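Local coordinates for protein fatty acid synthase 1, isoform A (PDB 6FN6) that probably builds long-chain saturated fatty acids, this piece being its dehydratase, enoylreductase and ketoreductase region, which processes acyl-carrier-protein-bound intermediates, at residues Leu499-Cys502 and Ile503-Glu506; Asn786-Ser789 and Glu790-Gln794; Leu967-Arg970 and Arg971-Arg975. All coordinates share one frame; numbering follows the deposited sequence.

The three contacts are local side-chain arrangements in three different domains of one chain, met in series along it: 499-506 in the pseudo-ketoreductase, 786-794 in the enoylreductase and 967-975 in the ketoreductase. Contacts 1 and 2 lie on opposite sides of the chain's centre, their own centres about 71 Å apart. Contact 3 is about 42 Å from contact 1 and 44 Å from contact 2, centre to centre, and no two of them touch. Beyond their own domains, contact 1 meets the ketoreductase and contact 3 the dehydratase, while contact 2 reaches the second subunit through Leu793 alone. All lie away from the predicted dehydratase residues His24 and Asp175.

Contact 1 of 3, residues Leu499-Cys502 and Ile503-Glu506; sequences LMTC and IKNE
The side-chain amide of Asn505 meets Thr501 O edge-on: ND2 donates to it at 2.8 Å, the oxygen only 10° out of the amide plane, while Thr501 CG2 lies 3.5 Å from the same ND2. With CG placed beside its own backbone N (chi1 -72°), Asn505 can use both its amide and its main chain on one acceptor. Asn505 N gives Thr501 O a second bond at 3.3 Å, and the two donors arrive from opposite faces of the carbonyl plane. The two side chains run alongside each other, pointing the same way. One residue earlier, Lys504 N donates to Met500 O at 2.9 Å, continuing the helical pattern. These bonds lie toward the C-terminal end of helix 496-504 and the turn after it, in the crossover between parallel strands 483-489 and 512-517 of the Rossmann-type pseudo-ketoreductase domain. The curled chain of Met500 reaches forward with its methyl: CE lies 3.9 Å from Lys504 CG and 4.1 Å from Ile503 CB, its chain crossing that of Lys504 at about a right angle. Leu499 CG and Ile503 CD1 approach to 4.3 Å on the buried side, facing strand 512-517 and helix 466-480. Cys502 and Leu499 also touch Leu1076 on helix 1072-1090, within the ketoreductase. The carboxylate of Glu506 turns to Lys471 in a salt bridge, its CG passing 3.4 Å from Cys502 O.

Contact 2 of 3, residues Asn786-Ser789 and Glu790-Gln794; sequences NSLS and EEKLQ
Asn786 ND2, with Leu793 packed against it, is gripped by two oxygens: it donates to the carboxylate of Glu808 and, more weakly, to Leu788 O at 2.9 Å, where the N-H...O angle is only 124°. Leu793 CG sits 3.5 Å from this nitrogen and CD1 3.6 Å, the two side chains crossing at about a right angle. The other end of the amide is used as well. Asn786 CG, anti to the backbone N (chi1 -175°), turns the amide to Leu788, and OD1 accepts from Leu788 N at 3.0 Å, which closes an Asx turn; the donor stands 64° out of the carbonyl plane, well above it. Bonds at both OD1 and ND2 restrain the rotation of the amide, and this buried polar group is satisfied by the backbone of Leu788 and the carboxylate of Glu808. Asn786 also touches Phe806 of strand 804-808 and His714 in a loop. The turn lies where strand 781-786 of the parallel Rossmann sheet of the enoylreductase gives way to helix 791-797, the crossover leading to strand 804-808. Glu790 occupies the N-cap of that helix, and its backbone N donates to Asp813. Just ahead of the cap, Ser789 O takes a weak bond from Lys792 N (3.3 Å); from within the helix, Gln794 N donates to Glu790 O at 3.1 Å. Beside it, Leu788 CD2 lies 3.9 Å from both CB and CD of Lys792, the two chains passing at a slant. The lysine stays extended beyond CG, which carries NZ past the leucine to a weak bond with Ser763 O. Leu793 also packs on Met822 of the second subunit, bringing this strand-to-helix turn to the dimer contact.

Contact 3 of 3, residues Leu967-Arg970 and Arg971-Arg975; sequences LMIR and RWQER
Met968 and Trp972 form the close-packed part: Met968 CB stands over one face of the six-membered ring, 3.9 Å from its centroid, a CH-pi contact. Folding back at chi2 (-54°), Met968 brings CE round to 3.6 Å from both NE1 and CZ2 of the indole. Met968 O lies over a face of the indole, nearest CG and CD2, while accepting from Trp972 N at 2.9 Å. The indole N-H donates to Asn942 on helix 935-946, so the ring is held at its polar end too. Ile969 adds CG1, 4.3 Å from Trp972 CZ3, and packs on Val979 and Ile981 of strand 978-982. The guanidinium of Arg971 lays one face over Leu967, whose CD2 is 3.7 Å from CZ; its chain is extended from CG to NE, and NH2 forms a salt bridge with Glu137. Helix 963-974 joins strands 951-955 and 978-982 in the beta-alpha-beta unit of the Rossmann-type ketoreductase, and through Arg971 and Arg970, which bonds Thr157, it meets the dehydratase's second hotdog. The solvent side is looser. Exposed Glu974 meets Arg970 in a salt bridge, with OE2 at the guanidinium edge near NH1; as a hydrogen bond it is weak (123° at the hydrogen), and the two planes are turned 69° apart. The amide end of exposed Gln973 runs alongside Ile969, its CD 3.8 Å from CG2.

Contact 1 of 3, residues Leu499-Cys502 and Ile503-Glu506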
loop_
_atom_site.group_PDB
_atom_site.type_symbol
_atom_site.label_atom_id
_atom_site.label_comp_id
_atom_site.label_asym_id
_atom_site.label_seq_id
_atom_site.Cartn_x
_atom_site.Cartn_y
_atom_site.Cartn_z
ATOM N N LEU A 499 64.241 32.150 -11.734
ATOM C CA LEU A 499 65.016 33.077 -12.549
ATOM C C LEU A 499 65.372 32.456 -13.896
ATOM O O LEU A 499 65.372 33.138 -14.919
ATOM C CB LEU A 499 66.284 33.502 -11.810
ATOM C CG LEU A 499 67.148 34.556 -12.511
ATOM C CD1 LEU A 499 66.352 35.834 -12.746
ATOM C CD2 LEU A 499 68.416 34.846 -11.719
ATOM N N MET A 500 65.676 31.162 -13.894
ATOM C CA MET A 500 66.006 30.466 -15.130
ATOM C C MET A 500 64.821 30.507 -16.089
ATOM O O MET A 500 64.971 30.841 -17.265
ATOM C CB MET A 500 66.396 29.015 -14.849
ATOM C CG MET A 500 66.956 28.271 -16.058
ATOM S SD MET A 500 68.565 28.891 -16.596
ATOM C CE MET A 500 68.123 30.014 -17.921
ATOM N N THR A 501 63.643 30.161 -15.577
ATOM C CA THR A 501 62.418 30.158 -16.372
ATOM C C THR A 501 62.148 31.546 -16.931
ATOM O O THR A 501 61.737 31.695 -18.080
ATOM C CB THR A 501 61.202 29.692 -15.539
ATOM O OG1 THR A 501 61.478 28.411 -14.961
ATOM C CG2 THR A 501 59.949 29.593 -16.403
ATOM N N CYS A 502 62.388 32.562 -16.108
ATOM C CA CYS A 502 62.164 33.944 -16.509
ATOM C C CYS A 502 63.038 34.320 -17.708
ATOM O O CYS A 502 62.605 35.060 -18.589
ATOM C CB CYS A 502 62.436 34.884 -15.335
ATOM S SG CYS A 502 62.186 36.625 -15.717
ATOM N N ILE A 503 64.265 33.805 -17.735
ATOM C CA ILE A 503 65.201 34.092 -18.819
ATOM C C ILE A 503 64.812 33.321 -20.077
ATOM O O ILE A 503 64.779 33.882 -21.172
ATOM C CB ILE A 503 66.651 33.762 -18.408
ATOM C CG1 ILE A 503 67.100 34.661 -17.253
ATOM C CG2 ILE A 503 67.600 33.915 -19.595
ATOM C CD1 ILE A 503 68.386 34.209 -16.587
ATOM N N LYS A 504 64.540 32.029 -19.912
ATOM C CA LYS A 504 64.209 31.150 -21.030
ATOM C C LYS A 504 63.101 31.712 -21.920
ATOM O O LYS A 504 63.198 31.662 -23.147
ATOM C CB LYS A 504 63.791 29.768 -20.518
ATOM C CG LYS A 504 64.934 28.938 -19.959
ATOM C CD LYS A 504 64.569 27.459 -19.840
ATOM C CE LYS A 504 63.558 27.192 -18.733
ATOM N NZ LYS A 504 62.144 27.386 -19.168
ATOM N N ASN A 505 62.053 32.245 -21.301
ATOM C CA ASN A 505 60.875 32.688 -22.041
ATOM C C ASN A 505 61.036 34.057 -22.690
ATOM O O ASN A 505 60.158 34.500 -23.431
ATOM C CB ASN A 505 59.657 32.716 -21.116
ATOM C CG ASN A 505 59.168 31.329 -20.756
ATOM O OD1 ASN A 505 58.379 30.728 -21.485
ATOM N ND2 ASN A 505 59.634 30.812 -19.625
ATOM N N GLU A 506 62.148 34.730 -22.425
ATOM C CA GLU A 506 62.394 36.025 -23.046
ATOM C C GLU A 506 62.710 35.848 -24.527
ATOM O O GLU A 506 63.169 34.789 -24.953
ATOM C CB GLU A 506 63.539 36.752 -22.342
ATOM C CG GLU A 506 63.150 37.366 -21.010
ATOM C CD GLU A 506 62.335 38.632 -21.174
ATOM O OE1 GLU A 506 61.611 39.002 -20.225
ATOM O OE2 GLU A 506 62.423 39.261 -22.250
#

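Contact 2 of 3, residues Asn786-Ser789 and Glu790-Gln794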
loop_
_atom_site.group_PDB
_atom_site.type_symbol
_atom_site.label_atom_id
_atom_site.label_comp_id
_atom_site.label_asym_id
_atom_site.label_seq_id
_atom_site.Cartn_x
_atom_site.Cartn_y
_atom_site.Cartn_z
ATOM N N ASN A 786 10.183 -8.724 9.050
ATOM C CA ASN A 786 10.514 -8.819 7.632
ATOM C C ASN A 786 11.749 -8.005 7.232
ATOM O O ASN A 786 11.888 -6.837 7.601
ATOM C CB ASN A 786 9.319 -8.361 6.795
ATOM C CG ASN A 786 9.540 -8.554 5.312
ATOM O OD1 ASN A 786 10.016 -9.602 4.876
ATOM N ND2 ASN A 786 9.198 -7.541 4.526
ATOM N N SER A 787 12.637 -8.643 6.472
ATOM C CA SER A 787 13.765 -7.964 5.841
ATOM C C SER A 787 13.769 -8.249 4.337
ATOM O O SER A 787 14.702 -7.874 3.628
ATOM C CB SER A 787 15.093 -8.398 6.465
ATOM O OG SER A 787 15.258 -9.804 6.397
ATOM N N LEU A 788 12.729 -8.932 3.865
ATOM C CA LEU A 788 12.555 -9.212 2.442
ATOM C C LEU A 788 11.791 -8.063 1.788
ATOM O O LEU A 788 11.262 -7.193 2.483
ATOM C CB LEU A 788 11.813 -10.539 2.243
ATOM C CG LEU A 788 12.659 -11.818 2.220
ATOM C CD1 LEU A 788 13.685 -11.848 3.346
ATOM C CD2 LEU A 788 11.756 -13.037 2.299
ATOM N N SER A 789 11.728 -8.059 0.460
ATOM C CA SER A 789 11.109 -6.947 -0.254
ATOM C C SER A 789 10.302 -7.396 -1.467
ATOM O O SER A 789 10.402 -8.541 -1.909
ATOM C CB SER A 789 12.184 -5.950 -0.696
ATOM O OG SER A 789 13.077 -6.542 -1.618
ATOM N N GLU A 790 9.508 -6.468 -1.996
ATOM C CA GLU A 790 8.700 -6.697 -3.189
ATOM C C GLU A 790 7.773 -7.910 -3.021
ATOM O O GLU A 790 7.138 -8.055 -1.974
ATOM C CB GLU A 790 9.616 -6.854 -4.405
ATOM C CG GLU A 790 10.447 -5.604 -4.679
ATOM C CD GLU A 790 11.374 -5.751 -5.870
ATOM O OE1 GLU A 790 11.151 -5.056 -6.882
ATOM O OE2 GLU A 790 12.327 -6.554 -5.791
ATOM N N GLU A 791 7.679 -8.768 -4.037
ATOM C CA GLU A 791 6.683 -9.842 -4.039
ATOM C C GLU A 791 6.763 -10.690 -2.769
ATOM O O GLU A 791 5.769 -11.276 -2.341
ATOM C CB GLU A 791 6.843 -10.734 -5.281
ATOM C CG GLU A 791 8.108 -11.594 -5.322
ATOM C CD GLU A 791 9.355 -10.806 -5.681
ATOM O OE1 GLU A 791 9.226 -9.653 -6.149
ATOM O OE2 GLU A 791 10.468 -11.344 -5.495
ATOM N N LYS A 792 7.945 -10.741 -2.163
ATOM C CA LYS A 792 8.134 -11.495 -0.932
ATOM C C LYS A 792 7.578 -10.735 0.268
ATOM O O LYS A 792 7.264 -11.335 1.296
ATOM C CB LYS A 792 9.617 -11.805 -0.711
ATOM C CG LYS A 792 10.240 -12.682 -1.787
ATOM C CD LYS A 792 11.747 -12.792 -1.607
ATOM C CE LYS A 792 12.420 -13.339 -2.857
ATOM N NZ LYS A 792 13.906 -13.224 -2.793
ATOM N N LEU A 793 7.463 -9.414 0.142
ATOM C CA LEU A 793 6.879 -8.601 1.205
ATOM C C LEU A 793 5.360 -8.728 1.190
ATOM O O LEU A 793 4.741 -8.989 2.221
ATOM C CB LEU A 793 7.290 -7.132 1.055
ATOM C CG LEU A 793 6.962 -6.198 2.228
ATOM C CD1 LEU A 793 7.936 -5.039 2.273
ATOM C CD2 LEU A 793 5.541 -5.658 2.155
ATOM N N GLN A 794 4.763 -8.537 0.018
ATOM C CA GLN A 794 3.319 -8.662 -0.130
ATOM C C GLN A 794 2.869 -10.071 0.250
ATOM O O GLN A 794 1.768 -10.264 0.770
ATOM C CB GLN A 794 2.886 -8.321 -1.559
ATOM C CG GLN A 794 2.663 -6.831 -1.803
ATOM C CD GLN A 794 1.433 -6.292 -1.078
ATOM O OE1 GLN A 794 0.807 -6.995 -0.286
ATOM N NE2 GLN A 794 1.081 -5.041 -1.355
#

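Contact 3 of 3, residues Leu967-Arg970 and Arg971-Arg975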
loop_
_atom_site.group_PDB
_atom_site.type_symbol
_atom_site.label_atom_id
_atom_site.label_comp_id
_atom_site.label_asym_id
_atom_site.label_seq_id
_atom_site.Cartn_x
_atom_site.Cartn_y
_atom_site.Cartn_z
ATOM N N LEU A 967 28.046 33.289 0.761
ATOM C CA LEU A 967 27.481 31.964 0.983
ATOM C C LEU A 967 28.447 31.077 1.759
ATOM O O LEU A 967 28.080 30.476 2.769
ATOM C CB LEU A 967 27.123 31.304 -0.353
ATOM C CG LEU A 967 26.634 29.851 -0.305
ATOM C CD1 LEU A 967 25.412 29.713 0.593
ATOM C CD2 LEU A 967 26.329 29.343 -1.708
ATOM N N MET A 968 29.683 30.998 1.283
ATOM C CA MET A 968 30.690 30.148 1.906
ATOM C C MET A 968 30.980 30.603 3.334
ATOM O O MET A 968 31.168 29.781 4.233
ATOM C CB MET A 968 31.974 30.151 1.077
ATOM C CG MET A 968 31.841 29.457 -0.275
ATOM S SD MET A 968 31.205 27.767 -0.179
ATOM C CE MET A 968 32.385 27.010 0.938
ATOM N N ILE A 969 31.019 31.913 3.540
ATOM C CA ILE A 969 31.284 32.462 4.861
ATOM C C ILE A 969 30.132 32.080 5.785
ATOM O O ILE A 969 30.351 31.676 6.927
ATOM C CB ILE A 969 31.495 33.994 4.800
ATOM C CG1 ILE A 969 32.746 34.317 3.976
ATOM C CG2 ILE A 969 31.613 34.589 6.205
ATOM C CD1 ILE A 969 32.891 35.780 3.611
ATOM N N ARG A 970 28.907 32.210 5.285
ATOM C CA ARG A 970 27.728 31.846 6.061
ATOM C C ARG A 970 27.786 30.371 6.449
ATOM O O ARG A 970 27.514 30.006 7.592
ATOM C CB ARG A 970 26.444 32.137 5.278
ATOM C CG ARG A 970 25.182 31.891 6.089
ATOM C CD ARG A 970 23.919 32.283 5.341
ATOM N NE ARG A 970 23.664 31.422 4.188
ATOM C CZ ARG A 970 23.172 30.190 4.267
ATOM N NH1 ARG A 970 22.905 29.651 5.448
ATOM N NH2 ARG A 970 22.967 29.486 3.163
ATOM N N ARG A 971 28.149 29.525 5.489
ATOM C CA ARG A 971 28.236 28.093 5.731
ATOM C C ARG A 971 29.320 27.760 6.756
ATOM O O ARG A 971 29.123 26.899 7.616
ATOM C CB ARG A 971 28.504 27.352 4.420
ATOM C CG ARG A 971 27.323 27.352 3.459
ATOM C CD ARG A 971 27.639 26.592 2.181
ATOM N NE ARG A 971 26.446 26.363 1.368
ATOM C CZ ARG A 971 26.464 26.058 0.074
ATOM N NH1 ARG A 971 27.615 25.942 -0.574
ATOM N NH2 ARG A 971 25.325 25.868 -0.578
ATOM N N TRP A 972 30.454 28.454 6.682
ATOM C CA TRP A 972 31.549 28.218 7.620
ATOM C C TRP A 972 31.174 28.696 9.017
ATOM O O TRP A 972 31.506 28.056 10.014
ATOM C CB TRP A 972 32.827 28.916 7.152
ATOM C CG TRP A 972 33.377 28.375 5.868
ATOM C CD1 TRP A 972 33.287 27.093 5.411
ATOM C CD2 TRP A 972 34.092 29.107 4.869
ATOM N NE1 TRP A 972 33.904 26.981 4.191
ATOM C CE2 TRP A 972 34.407 28.205 3.835
ATOM C CE3 TRP A 972 34.498 30.439 4.749
ATOM C CZ2 TRP A 972 35.109 28.592 2.697
ATOM C CZ3 TRP A 972 35.194 30.818 3.621
ATOM C CH2 TRP A 972 35.492 29.899 2.609
ATOM N N GLN A 973 30.482 29.828 9.086
ATOM C CA GLN A 973 30.096 30.399 10.369
ATOM C C GLN A 973 29.025 29.541 11.030
ATOM O O GLN A 973 29.009 29.385 12.253
ATOM C CB GLN A 973 29.601 31.834 10.188
ATOM C CG GLN A 973 30.723 32.827 9.933
ATOM C CD GLN A 973 30.221 34.236 9.695
ATOM O OE1 GLN A 973 29.146 34.437 9.130
ATOM N NE2 GLN A 973 31.001 35.222 10.123
ATOM N N GLU A 974 28.136 28.982 10.216
ATOM C CA GLU A 974 27.100 28.090 10.720
ATOM C C GLU A 974 27.733 26.814 11.263
ATOM O O GLU A 974 27.266 26.254 12.253
ATOM C CB GLU A 974 26.085 27.764 9.623
ATOM C CG GLU A 974 25.132 28.911 9.312
ATOM C CD GLU A 974 24.165 28.586 8.193
ATOM O OE1 GLU A 974 24.314 27.515 7.566
ATOM O OE2 GLU A 974 23.259 29.407 7.936
ATOM N N ARG A 975 28.808 26.365 10.620
ATOM C CA ARG A 975 29.536 25.189 11.087
ATOM C C ARG A 975 30.415 25.535 12.290
ATOM O O ARG A 975 31.158 24.692 12.789
ATOM C CB ARG A 975 30.389 24.602 9.954
ATOM C CG ARG A 975 29.599 23.759 8.956
ATOM C CD ARG A 975 30.498 22.977 7.999
ATOM N NE ARG A 975 30.911 23.775 6.846
ATOM C CZ ARG A 975 31.760 23.362 5.908
ATOM N NH1 ARG A 975 32.302 22.153 5.975
ATOM N NH2 ARG A 975 32.067 24.163 4.896
#